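Local coordinates for 3-hydroxyadipyl-CoA dehydrogenase (Escherichia coli, PDB 3MOG), which catalyses the NAD-dependent oxidation of 3-hydroxyadipyl-CoA to 3-oxoadipyl-CoA in phenylacetate degradation, working as a homotrimer, at residues V342-M347 with V352-A357; V320-T325 with I369-Q374; E214-A219 with G387-R392; T393-I398 with L442-N447. All blocks are in the same frame, centred on the assembly; numbering follows the deposited sequence.

Contact 1: V342-M347 with V352-A357; sequences VVIDKM and VTIAAA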
loop_
_atom_site.group_PDB
_atom_site.type_symbol
_atom_site.label_atom_id
_atom_site.label_comp_id
_atom_site.label_asym_id
_atom_site.label_seq_id
_atom_site.Cartn_x
_atom_site.Cartn_y
_atom_site.Cartn_z
ATOM N N VAL C 342 8.586 -29.062 21.551
ATOM C CA VAL C 342 8.111 -29.359 20.211
ATOM C C VAL C 342 6.768 -28.633 20.001
ATOM O O VAL C 342 5.844 -28.759 20.812
ATOM C CB VAL C 342 7.999 -30.887 19.956
ATOM C CG1 VAL C 342 7.491 -31.176 18.532
ATOM C CG2 VAL C 342 9.337 -31.561 20.176
ATOM N N VAL C 343 6.683 -27.843 18.935
ATOM C CA VAL C 343 5.429 -27.188 18.564
ATOM C C VAL C 343 4.641 -28.079 17.583
ATOM O O VAL C 343 5.201 -28.579 16.617
ATOM C CB VAL C 343 5.680 -25.763 17.997
ATOM C CG1 VAL C 343 4.517 -25.283 17.148
ATOM C CG2 VAL C 343 5.930 -24.778 19.143
ATOM N N ILE C 344 3.358 -28.296 17.855
ATOM C CA ILE C 344 2.521 -29.109 16.981
ATOM C C ILE C 344 1.382 -28.291 16.352
ATOM O O ILE C 344 0.821 -27.376 16.962
ATOM C CB ILE C 344 1.982 -30.383 17.710
ATOM C CG1 ILE C 344 1.099 -31.224 16.801
ATOM C CG2 ILE C 344 1.202 -30.032 18.967
ATOM C CD1 ILE C 344 0.613 -32.506 17.447
ATOM N N ASP C 345 1.067 -28.652 15.117
ATOM C CA ASP C 345 0.056 -28.022 14.305
ATOM C C ASP C 345 -0.895 -29.128 13.901
ATOM O O ASP C 345 -0.593 -29.912 12.994
ATOM C CB ASP C 345 0.749 -27.469 13.062
ATOM C CG ASP C 345 -0.162 -26.671 12.169
ATOM O OD1 ASP C 345 0.084 -26.667 10.941
ATOM O OD2 ASP C 345 -1.096 -26.028 12.685
ATOM N N LYS C 346 -2.038 -29.214 14.573
ATOM C CA LYS C 346 -2.962 -30.327 14.319
ATOM C C LYS C 346 -4.417 -29.924 14.406
ATOM O O LYS C 346 -4.762 -29.019 15.172
ATOM C CB LYS C 346 -2.704 -31.505 15.277
ATOM C CG LYS C 346 -2.929 -31.203 16.762
ATOM C CD LYS C 346 -3.238 -32.461 17.574
ATOM C CE LYS C 346 -3.188 -32.168 19.082
ATOM N NZ LYS C 346 -3.626 -33.320 19.930
ATOM N N MET C 347 -5.256 -30.579 13.598
ATOM C CA MET C 347 -6.707 -30.574 13.828
ATOM C C MET C 347 -7.221 -32.005 14.002
ATOM O O MET C 347 -6.712 -32.714 14.859
ATOM C CB MET C 347 -7.469 -29.760 12.777
ATOM C CG MET C 347 -7.261 -28.237 12.964
ATOM S SD MET C 347 -8.157 -27.190 11.804
ATOM C CE MET C 347 -7.626 -25.591 12.365
ATOM N N VAL C 352 -0.195 -34.556 10.860
ATOM C CA VAL C 352 0.157 -33.592 11.890
ATOM C C VAL C 352 1.539 -33.006 11.525
ATOM O O VAL C 352 2.450 -33.765 11.160
ATOM C CB VAL C 352 0.199 -34.343 13.246
ATOM C CG1 VAL C 352 1.207 -33.763 14.197
ATOM C CG2 VAL C 352 -1.174 -34.402 13.879
ATOM N N THR C 353 1.708 -31.679 11.579
ATOM C CA THR C 353 3.071 -31.129 11.453
ATOM C C THR C 353 3.663 -30.689 12.791
ATOM O O THR C 353 2.939 -30.309 13.714
ATOM C CB THR C 353 3.277 -30.050 10.322
ATOM O OG1 THR C 353 2.705 -28.793 10.697
ATOM C CG2 THR C 353 2.702 -30.499 9.003
ATOM N N ILE C 354 4.988 -30.788 12.900
ATOM C CA ILE C 354 5.698 -30.451 14.138
ATOM C C ILE C 354 6.979 -29.685 13.833
ATOM O O ILE C 354 7.496 -29.744 12.722
ATOM C CB ILE C 354 6.065 -31.710 15.012
ATOM C CG1 ILE C 354 7.188 -32.533 14.362
ATOM C CG2 ILE C 354 4.829 -32.579 15.317
ATOM C CD1 ILE C 354 8.000 -33.343 15.344
ATOM N N ALA C 355 7.464 -28.937 14.816
ATOM C CA ALA C 355 8.759 -28.291 14.697
ATOM C C ALA C 355 9.414 -28.372 16.038
ATOM O O ALA C 355 8.768 -28.138 17.067
ATOM C CB ALA C 355 8.624 -26.827 14.251
ATOM N N ALA C 356 10.689 -28.746 16.018
ATOM C CA ALA C 356 11.502 -28.822 17.222
ATOM C C ALA C 356 12.272 -27.527 17.346
ATOM O O ALA C 356 12.719 -26.977 16.340
ATOM C CB ALA C 356 12.472 -29.969 17.114
ATOM N N ALA C 357 12.418 -27.028 18.569
ATOM C CA ALA C 357 13.350 -25.938 18.809
ATOM C C ALA C 357 14.759 -26.431 18.473
ATOM O O ALA C 357 15.125 -27.557 18.819
ATOM C CB ALA C 357 13.266 -25.489 20.236
#
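Val343 and Ala355 form a hydrogen-bonded antiparallel pair: Val343 N lies 2.8 Å from Ala355 O, and Ala355 N lies 2.9 Å from Val343 O. Asp345 and Thr353 make a second such pair, with Asp345 N to Thr353 O at 2.9 Å and a longer return bond, Thr353 N to Asp345 O, of 3.2 Å. Between them stands the non-hydrogen-bonded pair Ile344 and Ile354, where Ile354 CA makes a CA-H...O contact of 3.1 Å with Val343 O. On the face carrying Ile344, its CD1 runs diagonally to Val352 CG1 (3.5 Å), because CG1 stands anti to the backbone N (chi1 179°) and the chain stays extended. Val342 CG1 rests against Ile354 CB on that same face, at 3.8 Å. Asp345 and Thr353 project from the other face, side by side. The Asp345 carboxylate is positioned from outside: OD1 accepts from the backbone N of Leu389 and Ile390, OD2 from that of Trp391, so a helix start would probably favour its charged form. Helix 362-373 covers the Ile344 face. Strands running at 161° to each other and joined by a short loop define a beta hairpin, here within the reduced Rossmann-fold domain.

Contact 2: V320-T325 with I369-Q374; sequences VLLIET and IYYLQQ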
loop_
_atom_site.group_PDB
_atom_site.type_symbol
_atom_site.label_atom_id
_atom_site.label_comp_id
_atom_site.label_asym_id
_atom_site.label_seq_id
_atom_site.Cartn_x
_atom_site.Cartn_y
_atom_site.Cartn_z
ATOM N N VAL C 320 10.005 -32.553 28.009
ATOM C CA VAL C 320 9.567 -31.918 26.760
ATOM C C VAL C 320 8.149 -31.377 26.866
ATOM O O VAL C 320 7.223 -32.112 27.211
ATOM C CB VAL C 320 9.559 -32.913 25.584
ATOM C CG1 VAL C 320 9.455 -32.178 24.242
ATOM C CG2 VAL C 320 10.779 -33.796 25.632
ATOM N N LEU C 321 7.981 -30.096 26.557
ATOM C CA LEU C 321 6.647 -29.556 26.340
ATOM C C LEU C 321 6.282 -29.712 24.874
ATOM O O LEU C 321 6.980 -29.209 23.991
ATOM C CB LEU C 321 6.548 -28.092 26.770
ATOM C CG LEU C 321 6.700 -27.753 28.261
ATOM C CD1 LEU C 321 6.342 -26.301 28.513
ATOM C CD2 LEU C 321 5.846 -28.637 29.155
ATOM N N LEU C 322 5.212 -30.455 24.631
ATOM C CA LEU C 322 4.592 -30.539 23.322
ATOM C C LEU C 322 3.417 -29.567 23.336
ATOM O O LEU C 322 2.431 -29.776 24.061
ATOM C CB LEU C 322 4.111 -31.959 23.032
ATOM C CG LEU C 322 3.387 -32.156 21.702
ATOM C CD1 LEU C 322 4.357 -31.986 20.549
ATOM C CD2 LEU C 322 2.688 -33.508 21.627
ATOM N N ILE C 323 3.545 -28.493 22.558
ATOM C CA ILE C 323 2.626 -27.357 22.644
ATOM C C ILE C 323 1.978 -27.128 21.289
ATOM O O ILE C 323 2.671 -26.982 20.276
ATOM C CB ILE C 323 3.337 -26.076 23.156
ATOM C CG1 ILE C 323 4.010 -26.336 24.519
ATOM C CG2 ILE C 323 2.351 -24.909 23.284
ATOM C CD1 ILE C 323 4.860 -25.176 25.068
ATOM N N GLU C 324 0.649 -27.167 21.269
ATOM C CA GLU C 324 -0.126 -26.753 20.105
ATOM C C GLU C 324 0.172 -25.278 19.788
ATOM O O GLU C 324 0.227 -24.460 20.696
ATOM C CB GLU C 324 -1.617 -26.960 20.364
ATOM C CG GLU C 324 -2.031 -28.430 20.386
ATOM C CD GLU C 324 -3.527 -28.609 20.236
ATOM O OE1 GLU C 324 -4.169 -29.013 21.222
ATOM O OE2 GLU C 324 -4.064 -28.349 19.135
ATOM N N THR C 325 0.407 -24.962 18.515
ATOM C CA THR C 325 0.854 -23.598 18.129
ATOM C C THR C 325 -0.158 -22.512 18.466
ATOM O O THR C 325 -1.358 -22.658 18.199
ATOM C CB THR C 325 1.281 -23.483 16.635
ATOM O OG1 THR C 325 1.817 -22.179 16.396
ATOM C CG2 THR C 325 0.118 -23.753 15.658
ATOM N N ILE C 369 7.894 -37.317 19.129
ATOM C CA ILE C 369 7.511 -37.972 17.870
ATOM C C ILE C 369 6.897 -39.345 18.164
ATOM O O ILE C 369 5.861 -39.701 17.579
ATOM C CB ILE C 369 8.711 -38.101 16.872
ATOM C CG1 ILE C 369 9.190 -36.720 16.424
ATOM C CG2 ILE C 369 8.337 -38.956 15.643
ATOM C CD1 ILE C 369 10.483 -36.719 15.601
ATOM N N TYR C 370 7.528 -40.086 19.083
ATOM C CA TYR C 370 7.048 -41.403 19.506
ATOM C C TYR C 370 5.625 -41.308 20.055
ATOM O O TYR C 370 4.732 -42.011 19.587
ATOM C CB TYR C 370 7.985 -42.056 20.550
ATOM C CG TYR C 370 7.456 -43.384 21.093
ATOM C CD1 TYR C 370 7.650 -44.583 20.390
ATOM C CD2 TYR C 370 6.744 -43.438 22.296
ATOM C CE1 TYR C 370 7.147 -45.799 20.873
ATOM C CE2 TYR C 370 6.233 -44.641 22.785
ATOM C CZ TYR C 370 6.441 -45.818 22.073
ATOM O OH TYR C 370 5.938 -47.003 22.566
ATOM N N TYR C 371 5.432 -40.434 21.040
ATOM C CA TYR C 371 4.125 -40.217 21.657
ATOM C C TYR C 371 3.013 -40.000 20.636
ATOM O O TYR C 371 1.923 -40.565 20.769
ATOM C CB TYR C 371 4.176 -39.032 22.629
ATOM C CG TYR C 371 2.813 -38.626 23.142
ATOM C CD1 TYR C 371 2.198 -37.443 22.701
ATOM C CD2 TYR C 371 2.123 -39.434 24.048
ATOM C CE1 TYR C 371 0.938 -37.075 23.162
ATOM C CE2 TYR C 371 0.862 -39.079 24.512
ATOM C CZ TYR C 371 0.278 -37.897 24.072
ATOM O OH TYR C 371 -0.967 -37.548 24.537
ATOM N N LEU C 372 3.305 -39.184 19.623
ATOM C CA LEU C 372 2.331 -38.833 18.603
ATOM C C LEU C 372 1.986 -40.009 17.707
ATOM O O LEU C 372 0.808 -40.238 17.408
ATOM C CB LEU C 372 2.835 -37.653 17.763
ATOM C CG LEU C 372 2.877 -36.295 18.468
ATOM C CD1 LEU C 372 3.622 -35.270 17.628
ATOM C CD2 LEU C 372 1.472 -35.825 18.791
ATOM N N GLN C 373 3.019 -40.747 17.293
ATOM C CA GLN C 373 2.883 -41.914 16.415
ATOM C C GLN C 373 2.030 -42.998 17.059
ATOM O O GLN C 373 1.241 -43.662 16.383
ATOM C CB GLN C 373 4.257 -42.486 16.064
ATOM C CG GLN C 373 5.017 -41.716 14.998
ATOM C CD GLN C 373 6.453 -42.189 14.852
ATOM O OE1 GLN C 373 7.020 -42.788 15.768
ATOM N NE2 GLN C 373 7.052 -41.915 13.701
ATOM N N GLN C 374 2.170 -43.140 18.375
ATOM C CA GLN C 374 1.410 -44.117 19.144
ATOM C C GLN C 374 -0.067 -43.720 19.308
ATOM O O GLN C 374 -0.853 -44.457 19.916
ATOM C CB GLN C 374 2.081 -44.349 20.507
ATOM C CG GLN C 374 2.046 -45.811 20.989
ATOM C CD GLN C 374 2.736 -46.786 20.033
ATOM O OE1 GLN C 374 3.834 -46.519 19.530
ATOM N NE2 GLN C 374 2.093 -47.928 19.788
#
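Leu322 makes the whole contact from the strand side, its CD2 methyl meeting Leu372 and Tyr371 of the helix. Before it in sequence, Leu321 projects from the opposite face of the sheet, as strand alternation requires. Leu322 itself points at the helix. Its CG is anti to the backbone N (chi1 178°), which carries the branch out from the strand, and chi2 of 68° turns CD1 aside and leaves CD2 as the branch that continues the extended line. That methyl therefore covers much of the distance to a helix whose nearest CA, that of Ile369, is 9.7 Å from Leu322 CA. Leu322 CD2 and Leu372 CD2 meet tip to tip at 3.9 Å. The same Leu322 methyl, CD2, lies 4.1 Å from Tyr371 CD1, at the edge of the ring and near its plane, so the leucine meets the rim of the aromatic group and not its face. The interaction is wholly apolar, without a hydrogen bond, and buries just 99 Å² summed over both sides. Ile323 turns back to the face of Leu321. Glu324 returns to the face of Leu322, and its OE2 forms a salt bridge with Arg440. Around this junction, Leu322 also packs on Val342 of strand 341-345, while Tyr371 reaches Val307 and Lys309 of strand 307-309. Strand 320-324 thus lies in the sheet between strands 314-317 and 341-345, with helix 362-373 packed across the face that Leu322 occupies.

Contact 3: E214-A219 with G387-R392; sequences EVIDAA and GMLIWR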
loop_
_atom_site.group_PDB
_atom_site.type_symbol
_atom_site.label_atom_id
_atom_site.label_comp_id
_atom_site.label_asym_id
_atom_site.label_seq_id
_atom_site.Cartn_x
_atom_site.Cartn_y
_atom_site.Cartn_z
ATOM N N GLU C 214 4.457 -30.504 -1.343
ATOM C CA GLU C 214 3.731 -31.742 -1.024
ATOM C C GLU C 214 3.396 -31.831 0.454
ATOM O O GLU C 214 2.386 -32.401 0.826
ATOM C CB GLU C 214 4.561 -32.999 -1.387
ATOM C CG GLU C 214 5.324 -32.942 -2.693
ATOM C CD GLU C 214 6.753 -32.446 -2.514
ATOM O OE1 GLU C 214 7.530 -33.095 -1.775
ATOM O OE2 GLU C 214 7.101 -31.410 -3.120
ATOM N N VAL C 215 4.269 -31.291 1.297
ATOM C CA VAL C 215 4.070 -31.344 2.742
ATOM C C VAL C 215 2.997 -30.311 3.162
ATOM O O VAL C 215 2.104 -30.626 3.960
ATOM C CB VAL C 215 5.422 -31.188 3.494
ATOM C CG1 VAL C 215 5.222 -31.082 4.995
ATOM C CG2 VAL C 215 6.337 -32.379 3.184
ATOM N N ILE C 216 3.077 -29.103 2.594
ATOM C CA ILE C 216 2.059 -28.071 2.800
ATOM C C ILE C 216 0.686 -28.581 2.371
ATOM O O ILE C 216 -0.278 -28.470 3.133
ATOM C CB ILE C 216 2.381 -26.784 2.011
ATOM C CG1 ILE C 216 3.790 -26.285 2.353
ATOM C CG2 ILE C 216 1.299 -25.732 2.258
ATOM C CD1 ILE C 216 4.282 -25.066 1.531
ATOM N N ASP C 217 0.604 -29.168 1.171
ATOM C CA ASP C 217 -0.655 -29.750 0.682
ATOM C C ASP C 217 -1.199 -30.901 1.547
ATOM O O ASP C 217 -2.419 -31.069 1.684
ATOM C CB ASP C 217 -0.518 -30.227 -0.766
ATOM C CG ASP C 217 -0.490 -29.080 -1.771
ATOM O OD1 ASP C 217 -0.773 -27.918 -1.407
ATOM O OD2 ASP C 217 -0.170 -29.344 -2.940
ATOM N N ALA C 218 -0.296 -31.676 2.139
ATOM C CA ALA C 218 -0.701 -32.836 2.937
ATOM C C ALA C 218 -1.250 -32.413 4.290
ATOM O O ALA C 218 -2.208 -32.997 4.777
ATOM C CB ALA C 218 0.464 -33.806 3.110
ATOM N N ALA C 219 -0.631 -31.400 4.888
ATOM C CA ALA C 219 -1.108 -30.839 6.142
ATOM C C ALA C 219 -2.510 -30.275 5.967
ATOM O O ALA C 219 -3.393 -30.539 6.774
ATOM C CB ALA C 219 -0.160 -29.757 6.644
ATOM N N GLY C 387 2.911 -20.024 13.875
ATOM C CA GLY C 387 1.561 -20.402 13.484
ATOM C C GLY C 387 1.497 -21.636 12.599
ATOM O O GLY C 387 0.410 -22.147 12.322
ATOM N N MET C 388 2.669 -22.107 12.169
ATOM C CA MET C 388 2.829 -23.282 11.306
ATOM C C MET C 388 1.981 -23.190 10.033
ATOM O O MET C 388 2.091 -22.200 9.305
ATOM C CB MET C 388 2.624 -24.591 12.099
ATOM C CG MET C 388 3.541 -24.717 13.326
ATOM S SD MET C 388 5.246 -25.099 12.902
ATOM C CE MET C 388 5.101 -26.865 13.038
ATOM N N LEU C 389 1.121 -24.177 9.776
ATOM C CA LEU C 389 0.469 -24.273 8.463
ATOM C C LEU C 389 -1.044 -24.265 8.527
ATOM O O LEU C 389 -1.695 -23.367 7.986
ATOM C CB LEU C 389 0.949 -25.523 7.701
ATOM C CG LEU C 389 2.428 -25.596 7.315
ATOM C CD1 LEU C 389 2.726 -26.881 6.557
ATOM C CD2 LEU C 389 2.867 -24.359 6.485
ATOM N N ILE C 390 -1.583 -25.282 9.180
ATOM C CA ILE C 390 -3.003 -25.507 9.273
ATOM C C ILE C 390 -3.631 -24.364 10.051
ATOM O O ILE C 390 -4.520 -23.693 9.533
ATOM C CB ILE C 390 -3.286 -26.863 9.973
ATOM C CG1 ILE C 390 -2.897 -28.031 9.061
ATOM C CG2 ILE C 390 -4.736 -26.963 10.424
ATOM C CD1 ILE C 390 -2.772 -29.389 9.805
ATOM N N TRP C 391 -3.138 -24.122 11.270
ATOM C CA TRP C 391 -3.725 -23.115 12.148
ATOM C C TRP C 391 -3.557 -21.719 11.594
ATOM O O TRP C 391 -4.484 -20.923 11.672
ATOM C CB TRP C 391 -3.231 -23.239 13.603
ATOM C CG TRP C 391 -4.021 -24.298 14.327
ATOM C CD1 TRP C 391 -3.780 -25.646 14.329
ATOM C CD2 TRP C 391 -5.217 -24.104 15.093
ATOM N NE1 TRP C 391 -4.741 -26.300 15.067
ATOM C CE2 TRP C 391 -5.635 -25.379 15.545
ATOM C CE3 TRP C 391 -5.972 -22.975 15.449
ATOM C CZ2 TRP C 391 -6.776 -25.556 16.332
ATOM C CZ3 TRP C 391 -7.105 -23.149 16.239
ATOM C CH2 TRP C 391 -7.497 -24.435 16.670
ATOM N N ARG C 392 -2.398 -21.453 10.995
ATOM C CA ARG C 392 -2.103 -20.146 10.398
ATOM C C ARG C 392 -3.055 -19.836 9.239
ATOM O O ARG C 392 -3.572 -18.711 9.139
ATOM C CB ARG C 392 -0.637 -20.103 9.940
ATOM C CG ARG C 392 -0.223 -18.823 9.250
ATOM C CD ARG C 392 1.240 -18.600 9.397
ATOM N NE ARG C 392 1.687 -17.460 8.596
ATOM C CZ ARG C 392 2.910 -16.950 8.647
ATOM N NH1 ARG C 392 3.794 -17.481 9.485
ATOM N NH2 ARG C 392 3.249 -15.909 7.868
#
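Leu389 and Ile390, at the start of helix 390-406, pack on Ile216 and Ala219 of helix 213-223, joining two separate 3-hydroxyacyl-CoA dehydrogenase C-terminal domains of one chain through a helix N-terminus laid against a helix flank. Leu389, at the N-cap position, points toward helix 213-223, and an extended chi2 (-179°) drives its CD1 into the notch between residues three apart. There Leu389 CD1 lies 4.0 Å from Ile216 CA and 4.1 Å from Ala219 CB, so backbone as well as side chain forms the notch wall. Helix 196-207 closes the surroundings, Ala205 touching both Ile216 and Leu389. Ile390 starts off differently, its CB not aimed at the partner. With CG1 anti to the carbonyl carbon (chi1 -71°) and chi2 near 164°, however, the longer branch swings across to Ala219, bringing Ile390 CG1 to 4.0 Å from Ala219 CB. A glycine at Ile390 would probably open a gap beside Ala219, leaving the alanine methyl with Leu389 as its one apolar partner across this interface. The four touching residues are all buried, and no hydrogen bond links the two segments. The shortest approach is that of Ile390 CD1 to Ala219 O, 3.3 Å.

Contact 4: T393-I398 with L442-N447; sequences TVAMII and LRLLEN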
loop_
_atom_site.group_PDB
_atom_site.type_symbol
_atom_site.label_atom_id
_atom_site.label_comp_id
_atom_site.label_asym_id
_atom_site.label_seq_id
_atom_site.Cartn_x
_atom_site.Cartn_y
_atom_site.Cartn_z
ATOM N N THR C 393 -3.314 -20.852 8.403
ATOM C CA THR C 393 -4.163 -20.720 7.209
ATOM C C THR C 393 -5.645 -20.604 7.576
ATOM O O THR C 393 -6.381 -19.793 6.991
ATOM C CB THR C 393 -3.971 -21.917 6.236
ATOM O OG1 THR C 393 -2.600 -21.979 5.808
ATOM C CG2 THR C 393 -4.864 -21.792 5.014
ATOM N N VAL C 394 -6.082 -21.414 8.540
ATOM C CA VAL C 394 -7.500 -21.439 8.901
ATOM C C VAL C 394 -7.881 -20.158 9.654
ATOM O O VAL C 394 -8.890 -19.555 9.333
ATOM C CB VAL C 394 -7.899 -22.728 9.648
ATOM C CG1 VAL C 394 -9.347 -22.663 10.075
ATOM C CG2 VAL C 394 -7.674 -23.974 8.754
ATOM N N ALA C 395 -7.034 -19.723 10.599
ATOM C CA ALA C 395 -7.162 -18.399 11.247
ATOM C C ALA C 395 -7.351 -17.251 10.267
ATOM O O ALA C 395 -8.269 -16.437 10.430
ATOM C CB ALA C 395 -5.960 -18.106 12.184
ATOM N N MET C 396 -6.509 -17.194 9.239
ATOM C CA MET C 396 -6.618 -16.121 8.228
ATOM C C MET C 396 -7.864 -16.221 7.345
ATOM O O MET C 396 -8.451 -15.195 7.012
ATOM C CB MET C 396 -5.355 -16.031 7.393
ATOM C CG MET C 396 -4.181 -15.427 8.169
ATOM S SD MET C 396 -4.303 -13.650 8.412
ATOM C CE MET C 396 -3.908 -13.194 6.735
ATOM N N ILE C 397 -8.277 -17.443 6.997
ATOM C CA ILE C 397 -9.547 -17.675 6.299
ATOM C C ILE C 397 -10.719 -17.125 7.132
ATOM O O ILE C 397 -11.579 -16.399 6.616
ATOM C CB ILE C 397 -9.774 -19.197 6.001
ATOM C CG1 ILE C 397 -8.844 -19.686 4.897
ATOM C CG2 ILE C 397 -11.208 -19.483 5.568
ATOM C CD1 ILE C 397 -8.780 -21.205 4.775
ATOM N N ILE C 398 -10.725 -17.464 8.421
ATOM C CA ILE C 398 -11.779 -17.039 9.360
ATOM C C ILE C 398 -11.813 -15.510 9.583
ATOM O O ILE C 398 -12.878 -14.887 9.627
ATOM C CB ILE C 398 -11.596 -17.787 10.693
ATOM C CG1 ILE C 398 -11.852 -19.288 10.497
ATOM C CG2 ILE C 398 -12.467 -17.206 11.804
ATOM C CD1 ILE C 398 -11.426 -20.116 11.707
ATOM N N LEU C 442 -7.978 -15.379 17.942
ATOM C CA LEU C 442 -7.469 -14.046 18.268
ATOM C C LEU C 442 -6.027 -14.053 18.761
ATOM O O LEU C 442 -5.207 -13.295 18.256
ATOM C CB LEU C 442 -8.365 -13.345 19.299
ATOM C CG LEU C 442 -7.874 -12.012 19.818
ATOM C CD1 LEU C 442 -8.043 -10.919 18.746
ATOM C CD2 LEU C 442 -8.557 -11.637 21.120
ATOM N N ARG C 443 -5.721 -14.912 19.736
ATOM C CA ARG C 443 -4.372 -14.970 20.320
ATOM C C ARG C 443 -3.281 -15.297 19.276
ATOM O O ARG C 443 -2.221 -14.663 19.250
ATOM C CB ARG C 443 -4.331 -15.978 21.471
ATOM C CG ARG C 443 -2.944 -16.154 22.110
ATOM C CD ARG C 443 -2.997 -17.085 23.313
ATOM N NE ARG C 443 -3.645 -18.361 22.998
ATOM C CZ ARG C 443 -3.994 -19.270 23.901
ATOM N NH1 ARG C 443 -3.749 -19.065 25.192
ATOM N NH2 ARG C 443 -4.581 -20.393 23.508
ATOM N N LEU C 444 -3.578 -16.279 18.433
ATOM C CA LEU C 444 -2.721 -16.693 17.337
ATOM C C LEU C 444 -2.412 -15.537 16.379
ATOM O O LEU C 444 -1.241 -15.216 16.144
ATOM C CB LEU C 444 -3.391 -17.848 16.605
ATOM C CG LEU C 444 -2.862 -18.383 15.275
ATOM C CD1 LEU C 444 -1.425 -18.805 15.371
ATOM C CD2 LEU C 444 -3.715 -19.583 14.934
ATOM N N LEU C 445 -3.455 -14.894 15.864
ATOM C CA LEU C 445 -3.274 -13.785 14.929
ATOM C C LEU C 445 -2.499 -12.623 15.553
ATOM O O LEU C 445 -1.633 -12.049 14.885
ATOM C CB LEU C 445 -4.611 -13.337 14.304
ATOM C CG LEU C 445 -5.267 -14.348 13.341
ATOM C CD1 LEU C 445 -6.637 -13.917 12.934
ATOM C CD2 LEU C 445 -4.452 -14.576 12.080
ATOM N N GLU C 446 -2.771 -12.311 16.828
ATOM C CA GLU C 446 -2.005 -11.283 17.570
ATOM C C GLU C 446 -0.531 -11.624 17.644
ATOM O O GLU C 446 0.318 -10.743 17.459
ATOM C CB GLU C 446 -2.545 -11.058 18.990
ATOM C CG GLU C 446 -3.837 -10.254 19.052
ATOM C CD GLU C 446 -4.351 -10.041 20.476
ATOM O OE1 GLU C 446 -4.270 -10.979 21.288
ATOM O OE2 GLU C 446 -4.840 -8.934 20.780
ATOM N N ASN C 447 -0.225 -12.901 17.890
ATOM C CA ASN C 447 1.173 -13.361 17.902
ATOM C C ASN C 447 1.822 -13.268 16.532
ATOM O O ASN C 447 2.941 -12.780 16.410
ATOM C CB ASN C 447 1.287 -14.784 18.445
ATOM C CG ASN C 447 1.308 -14.830 19.964
ATOM O OD1 ASN C 447 1.802 -13.917 20.625
ATOM N ND2 ASN C 447 0.761 -15.892 20.518
#
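Ala395 of helix 390-406 meets Leu444 and Leu445 of helix 438-452 in a buried, wholly apolar helix-helix contact inside the second of the chain's two 3-hydroxyacyl-CoA dehydrogenase C-terminal domains. The short axes run at a signed crossing angle of -102° and approach to 10.0 Å, so the helices cross nearly at right angles, burying 166 Å² summed over both sides. The Ala395 methyl projects into the space between two leucine branches: Ala395 CB lies 3.8 Å from Leu444 CD2 and also 3.8 Å from Leu445 CD2. The leucines leave their helix by different routes. Leu444 has CG anti to the backbone N (chi1 171°), whereas in Leu445 CG is anti to the carbonyl carbon (chi1 -68°), and the two tips consequently diverge around the alanine. Leu445 CD2 is shared, since Met396 SD comes within 3.8 Å of it. The methionine reaches this position by bending at both chi2 and chi3, its side chain crossing that of Leu445. Leu445 CD1, meanwhile, lies 3.9 Å from the backbone Ala395 O. An alanine in place of Leu445 would probably leave a gap beside Ala395 and strip Met396 SD of its apolar partner on this helix, leaving the thioether freer to turn. Beyond the patch, Met396 also packs on Pro197 of helix 196-207, and Leu445 on Leu463 of helix 461-473. This near-perpendicular crossing is a packing element of the all-helical 3-hydroxyacyl-CoA dehydrogenase C-terminal fold, related to that of 6-phosphogluconate dehydrogenase.

Contacts 1 and 2 share one sheet: their centres are 7 Å apart, Ile344 N lies 2.8 Å from Ile323 O, and Ile344 CD1 lies 3.7 Å from Leu372 CD2. Contact 3, centred 10 Å from contact 1, meets the hairpin at Lys346 O, 2.7 Å from Trp391 NE1. Contacts 3 and 4 use successive parts of helix 390-406 and touch where Trp391 O is 3.6 Å from Leu444 CD2. Contacts 2 and 4 stay apart, with centres 22 Å from each other and nearest atoms about 5 Å. The series runs from the reduced Rossmann-fold domain into the helical C-terminal domains, and Thr325 OG1 of contact 2 lies 3.4 Å from Gly387 CA of contact 3.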